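PDB 4MEA: predicted protein from Acinetobacter sp. RUH2624, which hydrolyses epoxides as a secreted Cif-type virulence factor built on the alpha/beta hydrolase fold. Local coordinates for residues T59-H65 with P127-H133; T70-W74 with I88-L92; T111-I116 with A139-L143; I119-K125 with N147-I151; P266-L270 with S318-F322. All coordinates share one frame; numbering follows the deposited sequence.

Contact 1 of 5, residues T59-H65 with P127-H133; sequences TPIVFIH and PIYYVSH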
# COMPACT_ATOMS: atom_id res chain seq x y z
N THR A 59 -18.32 2.68 37.59
CA THR A 59 -18.22 1.70 36.52
C THR A 59 -16.88 1.82 35.83
O THR A 59 -16.51 2.91 35.37
CB THR A 59 -19.33 1.90 35.48
OG1 THR A 59 -20.60 1.80 36.14
CG2 THR A 59 -19.24 0.85 34.38
N PRO A 60 -16.12 0.72 35.76
CA PRO A 60 -14.81 0.82 35.12
C PRO A 60 -14.94 1.07 33.62
O PRO A 60 -15.88 0.61 32.99
CB PRO A 60 -14.18 -0.56 35.39
CG PRO A 60 -14.89 -1.06 36.62
CD PRO A 60 -16.30 -0.56 36.48
N ILE A 61 -14.00 1.82 33.08
CA ILE A 61 -13.94 2.03 31.64
C ILE A 61 -12.58 1.54 31.17
O ILE A 61 -11.54 2.01 31.64
CB ILE A 61 -14.10 3.51 31.29
CG1 ILE A 61 -15.27 4.12 32.08
CG2 ILE A 61 -14.32 3.68 29.78
CD1 ILE A 61 -15.38 5.61 31.94
N VAL A 62 -12.59 0.58 30.25
CA VAL A 62 -11.36 0.03 29.70
C VAL A 62 -11.13 0.64 28.30
O VAL A 62 -12.03 0.64 27.47
CB VAL A 62 -11.42 -1.51 29.65
CG1 VAL A 62 -10.19 -2.09 28.93
CG2 VAL A 62 -11.56 -2.07 31.07
N PHE A 63 -9.94 1.19 28.08
CA PHE A 63 -9.60 1.87 26.82
C PHE A 63 -8.50 1.11 26.09
O PHE A 63 -7.45 0.83 26.67
CB PHE A 63 -9.07 3.29 27.06
CG PHE A 63 -10.03 4.21 27.77
CD1 PHE A 63 -10.92 4.99 27.06
CD2 PHE A 63 -10.00 4.32 29.16
CE1 PHE A 63 -11.79 5.86 27.71
CE2 PHE A 63 -10.87 5.19 29.82
CZ PHE A 63 -11.77 5.95 29.10
N ILE A 64 -8.73 0.82 24.81
CA ILE A 64 -7.79 0.05 24.00
C ILE A 64 -7.34 0.83 22.76
O ILE A 64 -8.14 1.08 21.84
CB ILE A 64 -8.41 -1.28 23.56
CG1 ILE A 64 -8.95 -2.07 24.77
CG2 ILE A 64 -7.39 -2.10 22.78
CD1 ILE A 64 -7.83 -2.57 25.73
N HIS A 65 -6.06 1.19 22.72
CA HIS A 65 -5.48 1.95 21.61
C HIS A 65 -5.27 1.11 20.36
O HIS A 65 -5.55 -0.09 20.35
CB HIS A 65 -4.12 2.50 22.05
CG HIS A 65 -3.04 1.46 22.10
ND1 HIS A 65 -2.26 1.15 21.00
CD2 HIS A 65 -2.64 0.63 23.09
CE1 HIS A 65 -1.42 0.18 21.33
NE2 HIS A 65 -1.63 -0.15 22.59
N PRO A 127 -20.25 -4.80 35.86
CA PRO A 127 -19.93 -4.63 34.44
C PRO A 127 -19.00 -3.44 34.19
O PRO A 127 -18.67 -2.70 35.12
CB PRO A 127 -21.30 -4.36 33.81
CG PRO A 127 -22.05 -3.66 34.88
CD PRO A 127 -21.59 -4.28 36.19
N ILE A 128 -18.58 -3.27 32.95
CA ILE A 128 -17.66 -2.19 32.60
C ILE A 128 -18.08 -1.59 31.28
O ILE A 128 -18.93 -2.15 30.58
CB ILE A 128 -16.21 -2.71 32.43
CG1 ILE A 128 -16.11 -3.59 31.17
CG2 ILE A 128 -15.74 -3.45 33.68
CD1 ILE A 128 -14.71 -4.07 30.83
N TYR A 129 -17.49 -0.45 30.94
CA TYR A 129 -17.65 0.12 29.62
C TYR A 129 -16.34 -0.12 28.86
O TYR A 129 -15.27 -0.14 29.47
CB TYR A 129 -17.95 1.62 29.71
CG TYR A 129 -19.22 1.95 30.45
CD1 TYR A 129 -20.41 1.31 30.16
CD2 TYR A 129 -19.23 2.92 31.45
CE1 TYR A 129 -21.58 1.62 30.83
CE2 TYR A 129 -20.40 3.24 32.13
CZ TYR A 129 -21.57 2.58 31.82
OH TYR A 129 -22.73 2.89 32.49
N TYR A 130 -16.44 -0.30 27.55
CA TYR A 130 -15.30 -0.67 26.72
C TYR A 130 -15.17 0.31 25.55
O TYR A 130 -16.12 0.53 24.80
CB TYR A 130 -15.49 -2.10 26.20
CG TYR A 130 -14.25 -2.77 25.63
CD1 TYR A 130 -13.44 -3.56 26.44
CD2 TYR A 130 -13.92 -2.65 24.29
CE1 TYR A 130 -12.32 -4.21 25.93
CE2 TYR A 130 -12.78 -3.29 23.76
CZ TYR A 130 -11.99 -4.07 24.60
OH TYR A 130 -10.87 -4.72 24.10
N VAL A 131 -13.98 0.90 25.41
CA VAL A 131 -13.75 1.96 24.44
C VAL A 131 -12.50 1.58 23.64
O VAL A 131 -11.44 1.34 24.22
CB VAL A 131 -13.57 3.35 25.13
CG1 VAL A 131 -13.25 4.44 24.11
CG2 VAL A 131 -14.83 3.71 25.92
N SER A 132 -12.64 1.52 22.32
CA SER A 132 -11.57 1.01 21.46
C SER A 132 -11.28 1.96 20.29
O SER A 132 -12.19 2.65 19.83
CB SER A 132 -11.98 -0.38 20.95
OG SER A 132 -11.10 -0.85 19.95
N HIS A 133 -10.03 1.99 19.81
CA HIS A 133 -9.64 2.85 18.69
C HIS A 133 -8.67 2.14 17.75
O HIS A 133 -7.79 1.41 18.20
CB HIS A 133 -9.00 4.15 19.21
CG HIS A 133 -8.58 5.11 18.13
ND1 HIS A 133 -7.27 5.40 17.85
CD2 HIS A 133 -9.32 5.87 17.28
CE1 HIS A 133 -7.20 6.28 16.87
NE2 HIS A 133 -8.43 6.58 16.51
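Strands 61-64 and 128-133 pair as parallel neighbours deep in the central sheet of the alpha/beta hydrolase fold, their directions 13° apart. Five backbone hydrogen bonds join the segments. Val62 donates from N to Tyr129 O (2.9 Å) and accepts at O from Val131 N (2.8 Å); Ile64 repeats this with Val131 O and His133 N, and at the N-terminal end Tyr129 N donates to Pro60 O, just before the first strand. The side chains divide between two faces. On one lie Ile61, Phe63, Tyr129 and Val131: Phe63 and Val131 point the same way, CD1 of the phenyl ring 3.7 Å from Val131 CB. Just before the strand, Thr59 turns its methyl anti to the backbone N (chi1 -58° for OG1), laying CG2 over the Tyr129 ring, 3.7 Å from the centroid, in a CH-pi contact. On the other face Val62 CG2 meets Ile128 CD1 at 3.7 Å, and Ile64 CG1 lies 3.3 Å from Tyr130 OH. That hydroxyl is hydrogen-bonded to Ser140 of the following helix, and Ser132 OG to Asn137. The main-chain bonds satisfy buried amides while both faces stay largely apolar, which suits a core strand pair covered by helices on two sides.

Contact 2 of 5, residues T70-W74 with I88-L92; sequences TWKMW and IAIDL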
# COMPACT_ATOMS: atom_id res chain seq x y z
N THR A 70 -0.31 4.21 21.98
CA THR A 70 -0.21 3.29 23.10
C THR A 70 -1.31 3.69 24.07
O THR A 70 -2.16 4.51 23.71
CB THR A 70 1.17 3.37 23.82
OG1 THR A 70 1.31 4.67 24.42
CG2 THR A 70 2.31 3.13 22.85
N TRP A 71 -1.31 3.14 25.28
CA TRP A 71 -2.24 3.56 26.33
C TRP A 71 -2.29 5.10 26.40
O TRP A 71 -3.34 5.68 26.67
CB TRP A 71 -1.78 3.02 27.70
CG TRP A 71 -0.64 3.83 28.22
CD1 TRP A 71 0.68 3.62 27.99
CD2 TRP A 71 -0.74 5.03 29.00
NE1 TRP A 71 1.42 4.62 28.59
CE2 TRP A 71 0.57 5.49 29.21
CE3 TRP A 71 -1.81 5.76 29.54
CZ2 TRP A 71 0.85 6.65 29.94
CZ3 TRP A 71 -1.53 6.91 30.27
CH2 TRP A 71 -0.22 7.34 30.45
N LYS A 72 -1.14 5.73 26.16
CA LYS A 72 -0.97 7.18 26.30
C LYS A 72 -2.03 8.01 25.57
O LYS A 72 -2.34 9.12 26.00
CB LYS A 72 0.44 7.59 25.82
CG LYS A 72 0.78 9.08 25.94
CD LYS A 72 0.97 9.50 27.40
CE LYS A 72 1.57 10.89 27.49
NZ LYS A 72 1.83 11.24 28.91
N MET A 73 -2.59 7.48 24.49
CA MET A 73 -3.55 8.26 23.71
C MET A 73 -4.78 8.58 24.54
O MET A 73 -5.49 9.54 24.26
CB MET A 73 -3.95 7.54 22.41
CG MET A 73 -4.81 6.27 22.61
SD MET A 73 -5.68 5.83 21.07
CE MET A 73 -7.03 7.01 21.06
N TRP A 74 -5.02 7.78 25.57
CA TRP A 74 -6.23 7.94 26.37
C TRP A 74 -6.07 8.86 27.59
O TRP A 74 -7.06 9.24 28.21
CB TRP A 74 -6.72 6.57 26.83
CG TRP A 74 -7.00 5.60 25.71
CD1 TRP A 74 -6.29 4.47 25.40
CD2 TRP A 74 -8.06 5.68 24.75
NE1 TRP A 74 -6.86 3.84 24.31
CE2 TRP A 74 -7.95 4.57 23.89
CE3 TRP A 74 -9.11 6.59 24.54
CZ2 TRP A 74 -8.83 4.33 22.83
CZ3 TRP A 74 -9.99 6.35 23.49
CH2 TRP A 74 -9.85 5.24 22.65
N ILE A 88 -8.97 2.31 32.91
CA ILE A 88 -7.89 1.37 32.63
C ILE A 88 -7.54 1.44 31.16
O ILE A 88 -8.40 1.27 30.30
CB ILE A 88 -8.33 -0.07 32.97
CG1 ILE A 88 -8.74 -0.18 34.45
CG2 ILE A 88 -7.23 -1.07 32.63
CD1 ILE A 88 -9.56 -1.40 34.77
N ALA A 89 -6.27 1.71 30.85
CA ALA A 89 -5.82 1.73 29.46
C ALA A 89 -4.69 0.73 29.31
O ALA A 89 -3.66 0.82 29.98
CB ALA A 89 -5.37 3.13 29.05
N ILE A 90 -4.90 -0.25 28.43
CA ILE A 90 -3.97 -1.35 28.26
C ILE A 90 -3.23 -1.23 26.93
O ILE A 90 -3.83 -0.92 25.90
CB ILE A 90 -4.73 -2.70 28.27
CG1 ILE A 90 -5.56 -2.84 29.55
CG2 ILE A 90 -3.75 -3.87 28.10
CD1 ILE A 90 -6.58 -3.98 29.51
N ASP A 91 -1.92 -1.48 26.96
CA ASP A 91 -1.12 -1.59 25.74
C ASP A 91 -1.43 -2.91 25.03
O ASP A 91 -1.32 -3.98 25.63
CB ASP A 91 0.38 -1.54 26.06
CG ASP A 91 0.86 -0.15 26.37
OD1 ASP A 91 0.12 0.82 26.07
OD2 ASP A 91 2.00 -0.01 26.91
N LEU A 92 -1.81 -2.84 23.76
CA LEU A 92 -2.11 -4.06 22.98
C LEU A 92 -0.94 -5.03 23.04
O LEU A 92 0.22 -4.62 23.05
CB LEU A 92 -2.39 -3.72 21.52
CG LEU A 92 -3.79 -3.22 21.15
CD1 LEU A 92 -3.84 -2.81 19.66
CD2 LEU A 92 -4.83 -4.30 21.45
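Trp71 meets both Ala89 and Asp91 where the 3-10 turn at 71-74 packs against the C-terminal end of strand 87-90 and the residue after it. The polar part is one strong bond: the backbone N of Trp71 donates to Asp91 OD1 at 2.8 Å and 163°, reaching the oxygen nearly along its C-O direction. Within the turn, Thr70 OG1 accepts from Lys72 N (3.2 Å), an ST turn that opens the short 3-10 segment. The same Asp91 oxygen also lies in the plane of the Trp71 indole, at its edge, 3.4 Å from CD1; ring and carboxylate planes are 40° apart. This placement follows from chi1 of 77°, which tucks Trp71 CG between its backbone N and carbonyl carbon and carries the ring past the acid, to where NE1 bonds Gln30 O. The apolar part centres on the methyl of Ala89, whose CB lies 3.8 Å from Trp71 CB and 4.0 Å from Trp74 CD1, so two tryptophans share one small residue. The other carboxylate oxygen, OD2, is held by His50 ND1 and Gln97 N. With donors on both oxygens, the buried Asp91 group is fixed in rotation, and its negative charge would probably be stabilised as it ties these chain segments together.

Contact 3 of 5, residues T111-I116 with A139-L143; sequences TSKILI and ASYPL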
# COMPACT_ATOMS: atom_id res chain seq x y z
N THR A 111 -6.13 -12.13 20.50
CA THR A 111 -5.92 -10.91 21.27
C THR A 111 -7.09 -10.66 22.22
O THR A 111 -6.91 -10.16 23.33
CB THR A 111 -5.73 -9.68 20.33
OG1 THR A 111 -6.88 -9.56 19.48
CG2 THR A 111 -4.50 -9.86 19.46
N SER A 112 -8.30 -11.01 21.78
CA SER A 112 -9.47 -10.90 22.66
C SER A 112 -9.33 -11.81 23.88
O SER A 112 -9.71 -11.45 25.01
CB SER A 112 -10.75 -11.22 21.90
OG SER A 112 -11.19 -10.11 21.14
N LYS A 113 -8.81 -13.01 23.66
CA LYS A 113 -8.62 -13.96 24.76
C LYS A 113 -7.58 -13.44 25.75
O LYS A 113 -7.77 -13.52 26.97
CB LYS A 113 -8.20 -15.34 24.24
CG LYS A 113 -8.24 -16.42 25.33
CD LYS A 113 -7.69 -17.76 24.88
CE LYS A 113 -6.23 -17.94 25.32
NZ LYS A 113 -5.69 -19.31 25.03
N ILE A 114 -6.48 -12.91 25.24
CA ILE A 114 -5.43 -12.37 26.09
C ILE A 114 -5.94 -11.16 26.88
O ILE A 114 -5.71 -11.05 28.08
CB ILE A 114 -4.18 -11.98 25.27
CG1 ILE A 114 -3.49 -13.25 24.73
CG2 ILE A 114 -3.22 -11.13 26.11
CD1 ILE A 114 -2.64 -13.01 23.49
N LEU A 115 -6.66 -10.27 26.20
CA LEU A 115 -7.18 -9.07 26.84
C LEU A 115 -8.24 -9.35 27.91
O LEU A 115 -8.17 -8.78 29.00
CB LEU A 115 -7.74 -8.11 25.79
CG LEU A 115 -6.67 -7.31 25.03
CD1 LEU A 115 -7.26 -6.64 23.79
CD2 LEU A 115 -6.00 -6.30 25.95
N ILE A 116 -9.22 -10.20 27.61
CA ILE A 116 -10.32 -10.42 28.54
C ILE A 116 -9.82 -10.96 29.89
O ILE A 116 -10.31 -10.57 30.94
CB ILE A 116 -11.42 -11.33 27.94
CG1 ILE A 116 -12.67 -11.33 28.83
CG2 ILE A 116 -10.90 -12.76 27.73
CD1 ILE A 116 -13.25 -9.95 29.06
N ALA A 139 -8.55 -5.95 17.50
CA ALA A 139 -8.22 -6.83 18.62
C ALA A 139 -9.44 -7.29 19.42
O ALA A 139 -9.39 -8.32 20.10
CB ALA A 139 -7.23 -6.13 19.56
N SER A 140 -10.54 -6.54 19.33
CA SER A 140 -11.54 -6.57 20.39
C SER A 140 -12.92 -7.11 20.06
O SER A 140 -13.71 -7.33 20.97
CB SER A 140 -11.73 -5.15 20.98
OG SER A 140 -10.51 -4.63 21.47
N TYR A 141 -13.26 -7.31 18.79
CA TYR A 141 -14.67 -7.65 18.55
C TYR A 141 -15.16 -8.93 19.23
O TYR A 141 -16.24 -8.93 19.84
CB TYR A 141 -15.11 -7.60 17.07
CG TYR A 141 -16.62 -7.74 17.01
CD1 TYR A 141 -17.45 -6.69 17.40
CD2 TYR A 141 -17.21 -8.95 16.66
CE1 TYR A 141 -18.85 -6.84 17.38
CE2 TYR A 141 -18.59 -9.11 16.65
CZ TYR A 141 -19.41 -8.06 17.01
OH TYR A 141 -20.78 -8.23 17.01
N PRO A 142 -14.39 -10.03 19.14
CA PRO A 142 -14.81 -11.25 19.84
C PRO A 142 -14.89 -11.04 21.35
O PRO A 142 -15.80 -11.59 21.97
CB PRO A 142 -13.71 -12.26 19.49
CG PRO A 142 -13.21 -11.78 18.15
CD PRO A 142 -13.24 -10.28 18.25
N LEU A 143 -13.99 -10.25 21.92
CA LEU A 143 -14.07 -9.92 23.34
C LEU A 143 -15.43 -9.31 23.68
O LEU A 143 -16.13 -9.76 24.60
CB LEU A 143 -12.94 -8.97 23.75
CG LEU A 143 -12.82 -8.60 25.24
CD1 LEU A 143 -11.38 -8.27 25.61
CD2 LEU A 143 -13.74 -7.44 25.60
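Ser112 is a knob in a hole formed by Ala139, Ser140, Pro142 and Leu143, where two helices of the alpha/beta hydrolase fold cross on one face of the central sheet. The segments pass 7.7 Å apart at a crossing angle of -70°, a close approach consistent with the small size of the serine. Its CB lies 3.6 Å from Leu143 CB. One bond further, chi1 of -81° sets OG anti to the serine's own carbonyl carbon and delivers it into the second helix. There OG does double duty: it donates to Ala139 O at 2.7 Å, in the carbonyl plane and on a lone pair, and accepts from Leu143 N at 2.9 Å, a bent bond of 139°. The site is a kink, since Pro142 has no amide hydrogen and Leu143 N makes no bond to the preceding turn; the hydroxyl of the neighbouring helix takes up both the carbonyl and the amide there. Thr111 OG1 lies beside the same Ala139 carbonyl. Beyond this polar patch the contact turns apolar. Leu143 extends with CG anti to its backbone N, bringing CD1 against the first helix: Leu115 CB is 3.6 Å from it and Ile116 CB 3.8 Å. The same methyl, CD1 of Leu143, also lies 3.5 Å from the backbone N of Ile116.

Contact 4 of 5, residues I119-K125 with N147-I151; sequences IKKIAGK and NQGYI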
# COMPACT_ATOMS: atom_id res chain seq x y z
N ILE A 119 -8.36 -7.99 31.81
CA ILE A 119 -9.43 -7.08 32.16
C ILE A 119 -10.23 -7.60 33.36
O ILE A 119 -10.56 -6.84 34.27
CB ILE A 119 -10.36 -6.81 30.96
CG1 ILE A 119 -9.61 -5.98 29.91
CG2 ILE A 119 -11.61 -6.10 31.40
CD1 ILE A 119 -10.33 -5.90 28.57
N LYS A 120 -10.53 -8.89 33.37
CA LYS A 120 -11.30 -9.46 34.46
C LYS A 120 -10.56 -9.25 35.78
O LYS A 120 -11.17 -8.98 36.81
CB LYS A 120 -11.59 -10.95 34.21
CG LYS A 120 -12.66 -11.21 33.14
CD LYS A 120 -14.05 -10.81 33.62
CE LYS A 120 -15.15 -11.27 32.66
NZ LYS A 120 -15.09 -12.73 32.38
N LYS A 121 -9.23 -9.35 35.73
CA LYS A 121 -8.41 -9.21 36.94
C LYS A 121 -8.21 -7.75 37.36
O LYS A 121 -8.24 -7.43 38.55
CB LYS A 121 -7.06 -9.92 36.77
CG LYS A 121 -7.19 -11.44 36.77
CD LYS A 121 -6.17 -12.11 35.86
CE LYS A 121 -4.89 -12.46 36.59
NZ LYS A 121 -3.95 -13.21 35.70
N ILE A 122 -8.02 -6.87 36.38
CA ILE A 122 -7.76 -5.46 36.70
C ILE A 122 -9.06 -4.72 37.02
O ILE A 122 -9.11 -3.91 37.94
CB ILE A 122 -7.08 -4.73 35.53
CG1 ILE A 122 -5.76 -5.40 35.17
CG2 ILE A 122 -6.85 -3.27 35.88
CD1 ILE A 122 -5.26 -5.00 33.79
N ALA A 123 -10.10 -5.00 36.24
CA ALA A 123 -11.33 -4.23 36.32
C ALA A 123 -12.28 -4.85 37.33
O ALA A 123 -13.07 -4.15 37.96
CB ALA A 123 -12.00 -4.14 34.94
N GLY A 124 -12.20 -6.17 37.49
CA GLY A 124 -13.06 -6.87 38.43
C GLY A 124 -14.23 -7.52 37.73
O GLY A 124 -14.24 -7.66 36.51
N LYS A 125 -15.24 -7.90 38.51
CA LYS A 125 -16.33 -8.72 38.00
C LYS A 125 -17.41 -7.97 37.21
O LYS A 125 -18.33 -8.58 36.66
CB LYS A 125 -16.94 -9.54 39.14
CG LYS A 125 -15.99 -10.61 39.66
CD LYS A 125 -16.51 -11.30 40.90
CE LYS A 125 -15.79 -12.62 41.11
NZ LYS A 125 -15.98 -13.52 39.94
N ASN A 147 -18.81 -11.31 25.44
CA ASN A 147 -18.92 -10.91 26.84
C ASN A 147 -19.94 -9.80 27.07
O ASN A 147 -19.76 -8.93 27.93
CB ASN A 147 -17.56 -10.50 27.40
CG ASN A 147 -16.58 -11.65 27.45
OD1 ASN A 147 -16.61 -12.46 28.38
ND2 ASN A 147 -15.71 -11.75 26.44
N GLN A 148 -21.02 -9.84 26.30
CA GLN A 148 -22.06 -8.84 26.46
C GLN A 148 -22.78 -9.05 27.78
O GLN A 148 -23.19 -10.16 28.12
CB GLN A 148 -23.02 -8.89 25.27
CG GLN A 148 -22.33 -8.53 23.98
CD GLN A 148 -23.25 -8.54 22.80
OE1 GLN A 148 -24.04 -7.62 22.62
NE2 GLN A 148 -23.15 -9.59 21.99
N GLY A 149 -22.94 -7.96 28.53
CA GLY A 149 -23.42 -8.05 29.90
C GLY A 149 -22.29 -7.66 30.84
O GLY A 149 -22.40 -6.67 31.57
N TYR A 150 -21.20 -8.43 30.84
CA TYR A 150 -19.99 -7.97 31.51
C TYR A 150 -19.58 -6.64 30.87
O TYR A 150 -19.28 -5.67 31.57
CB TYR A 150 -18.87 -8.99 31.41
CG TYR A 150 -17.58 -8.51 32.04
CD1 TYR A 150 -17.37 -8.62 33.42
CD2 TYR A 150 -16.58 -7.93 31.27
CE1 TYR A 150 -16.19 -8.16 34.00
CE2 TYR A 150 -15.40 -7.47 31.84
CZ TYR A 150 -15.21 -7.59 33.20
OH TYR A 150 -14.04 -7.13 33.76
N ILE A 151 -19.57 -6.61 29.54
CA ILE A 151 -19.48 -5.34 28.82
C ILE A 151 -20.90 -4.77 28.71
O ILE A 151 -21.76 -5.36 28.04
CB ILE A 151 -18.89 -5.49 27.41
CG1 ILE A 151 -17.62 -6.35 27.43
CG2 ILE A 151 -18.60 -4.12 26.79
CD1 ILE A 151 -16.42 -5.68 28.10
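The helix running through Ile119-Ala123 stops at Gly124, where a positive phi of 99° breaks the spiral and directs the Gly124 carbonyl at the hydroxyl of Tyr150 in the loop 147-151. Tyr150 OH donates to Gly124 O at 2.8 Å, nearly in line with the carbonyl, and that oxygen lies in the ring plane at its edge. Lys125 O also borders the edge, 3.4 Å from Tyr150 CD1. One face of the ring is occupied by Lys120, whose chain, bent at chi2 and chi4, runs past the tyrosine in the opposite direction: CD lies over this face, 3.4 Å from CE1 of Tyr150, CE sits over the ring centre 3.5 Å from the centroid, and NZ is 4.9 Å from it, 10° off the normal. The contact is thus CH-pi at CE and cation-pi at the ammonium. Ile119 adds its CG2 methyl at the ring edge, 3.5 Å from Tyr150 OH. Grasped by helix, turn and lysine, the phenol spans between the end of helix 108-123 and the loop after helix 136-146. On the sheet side, Ile119 packs on Ile128 and Ile90, and Tyr150 pairs through its backbone with Ile128 at the start of strand 128-133.

Contact 5 of 5, residues P266-L270 with S318-F322; sequences PSMAL and SLSNF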
# COMPACT_ATOMS: atom_id res chain seq x y z
N PRO A 266 -25.95 -1.57 23.98
CA PRO A 266 -25.79 -0.29 23.30
C PRO A 266 -24.36 -0.15 22.78
O PRO A 266 -23.41 -0.51 23.47
CB PRO A 266 -26.05 0.73 24.42
CG PRO A 266 -26.89 -0.02 25.43
CD PRO A 266 -26.36 -1.41 25.39
N SER A 267 -24.22 0.36 21.56
CA SER A 267 -22.91 0.54 20.97
C SER A 267 -22.82 1.89 20.27
O SER A 267 -23.85 2.49 19.92
CB SER A 267 -22.60 -0.58 19.99
OG SER A 267 -23.51 -0.58 18.91
N MET A 268 -21.61 2.38 20.08
CA MET A 268 -21.38 3.62 19.37
C MET A 268 -20.24 3.48 18.37
O MET A 268 -19.22 2.86 18.68
CB MET A 268 -21.07 4.77 20.35
CG MET A 268 -20.72 6.09 19.65
SD MET A 268 -20.83 7.53 20.73
CE MET A 268 -19.52 7.21 21.91
N ALA A 269 -20.44 4.04 17.18
CA ALA A 269 -19.36 4.33 16.25
C ALA A 269 -19.03 5.81 16.40
O ALA A 269 -19.89 6.67 16.22
CB ALA A 269 -19.75 4.02 14.82
N LEU A 270 -17.79 6.10 16.78
CA LEU A 270 -17.36 7.47 16.99
C LEU A 270 -16.13 7.71 16.11
O LEU A 270 -15.10 7.06 16.29
CB LEU A 270 -17.04 7.70 18.48
CG LEU A 270 -16.34 8.97 18.94
CD1 LEU A 270 -17.16 10.22 18.61
CD2 LEU A 270 -16.07 8.89 20.45
N SER A 318 -18.86 13.12 23.56
CA SER A 318 -19.51 11.98 22.90
C SER A 318 -19.56 10.74 23.78
O SER A 318 -20.59 10.07 23.87
CB SER A 318 -18.83 11.64 21.56
OG SER A 318 -18.81 12.76 20.69
N LEU A 319 -18.45 10.42 24.43
CA LEU A 319 -18.43 9.27 25.33
C LEU A 319 -19.31 9.49 26.56
O LEU A 319 -20.05 8.59 26.98
CB LEU A 319 -17.00 8.93 25.76
CG LEU A 319 -15.98 8.45 24.73
CD1 LEU A 319 -14.60 8.41 25.39
CD2 LEU A 319 -16.33 7.09 24.14
N SER A 320 -19.24 10.68 27.14
CA SER A 320 -20.02 10.98 28.35
C SER A 320 -21.52 10.86 28.10
O SER A 320 -22.25 10.28 28.90
CB SER A 320 -19.68 12.36 28.89
OG SER A 320 -18.38 12.36 29.43
N ASN A 321 -21.97 11.41 26.97
CA ASN A 321 -23.38 11.39 26.61
C ASN A 321 -23.88 9.98 26.29
O ASN A 321 -25.02 9.63 26.59
CB ASN A 321 -23.66 12.30 25.41
CG ASN A 321 -23.57 13.77 25.78
OD1 ASN A 321 -23.63 14.14 26.95
ND2 ASN A 321 -23.44 14.63 24.76
N PHE A 322 -23.01 9.18 25.68
CA PHE A 322 -23.33 7.80 25.36
C PHE A 322 -23.23 6.87 26.57
O PHE A 322 -24.14 6.07 26.82
CB PHE A 322 -22.41 7.27 24.27
CG PHE A 322 -22.58 5.81 23.99
CD1 PHE A 322 -23.73 5.34 23.35
CD2 PHE A 322 -21.60 4.90 24.34
CE1 PHE A 322 -23.89 3.99 23.09
CE2 PHE A 322 -21.75 3.56 24.07
CZ PHE A 322 -22.90 3.10 23.45
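Met268 and Phe322 lie alongside one another, pointing in opposite senses, the methionine reaching from strand 267-272 as the ring reaches back from the C-terminal helix. Met268 CB sits over the centre of the Phe322 ring, 3.8 Å from the centroid and only 3° off its normal, a CH-pi contact. Further out the chain bends at chi3, placing SD obliquely to the ring, 4.7 Å from the centroid, as a Met-aromatic contact, and folding the methyl CE back to 3.7 Å from Phe322 CB. CE also meets Leu319 CD2 (3.9 Å), so it touches two side chains three residues apart in the helix. Phe322 gets there with CG anti to its backbone N, which sends the ring to the strand backbone: CZ lies 3.4 Å from Ser267 C, and Pro266 C is in the ring plane at its edge. At the other end Leu270 and Leu319 cross at about a right angle, and Leu270 CD1 rests 3.7 Å from CB of Ser318, whose OG is bonded back to Gly314 O. No hydrogen bond joins the two segments. At 165° between directions, the last helix lies nearly antiparallel against strand 267-272 of the central sheet, as in the three-layer alpha/beta/alpha sandwich of this fold.

How the contacts relate
Contacts 1, 2 and 5 reach the same mixed eight-stranded sheet. Contact 1 pairs strands 61-64 and 128-133 at its centre; contact 2, on the adjacent strand 87-90, lies about 10 Å away between centres, and both its segments fall between those of contact 1 in the chain. Contacts 3 and 4 share helix 108-123; their centres are about 12 Å apart, and their segments alternate along the chain, as those of each do with contact 1. Contact 5 comes last; its Leu319 touches Val131 of contact 1, but it stays clear of contacts 2, 3 and 4. Contact 1 thus builds the sheet, contacts 3 and 4 belong to the helical layer on one face, and contact 5 to that on the other.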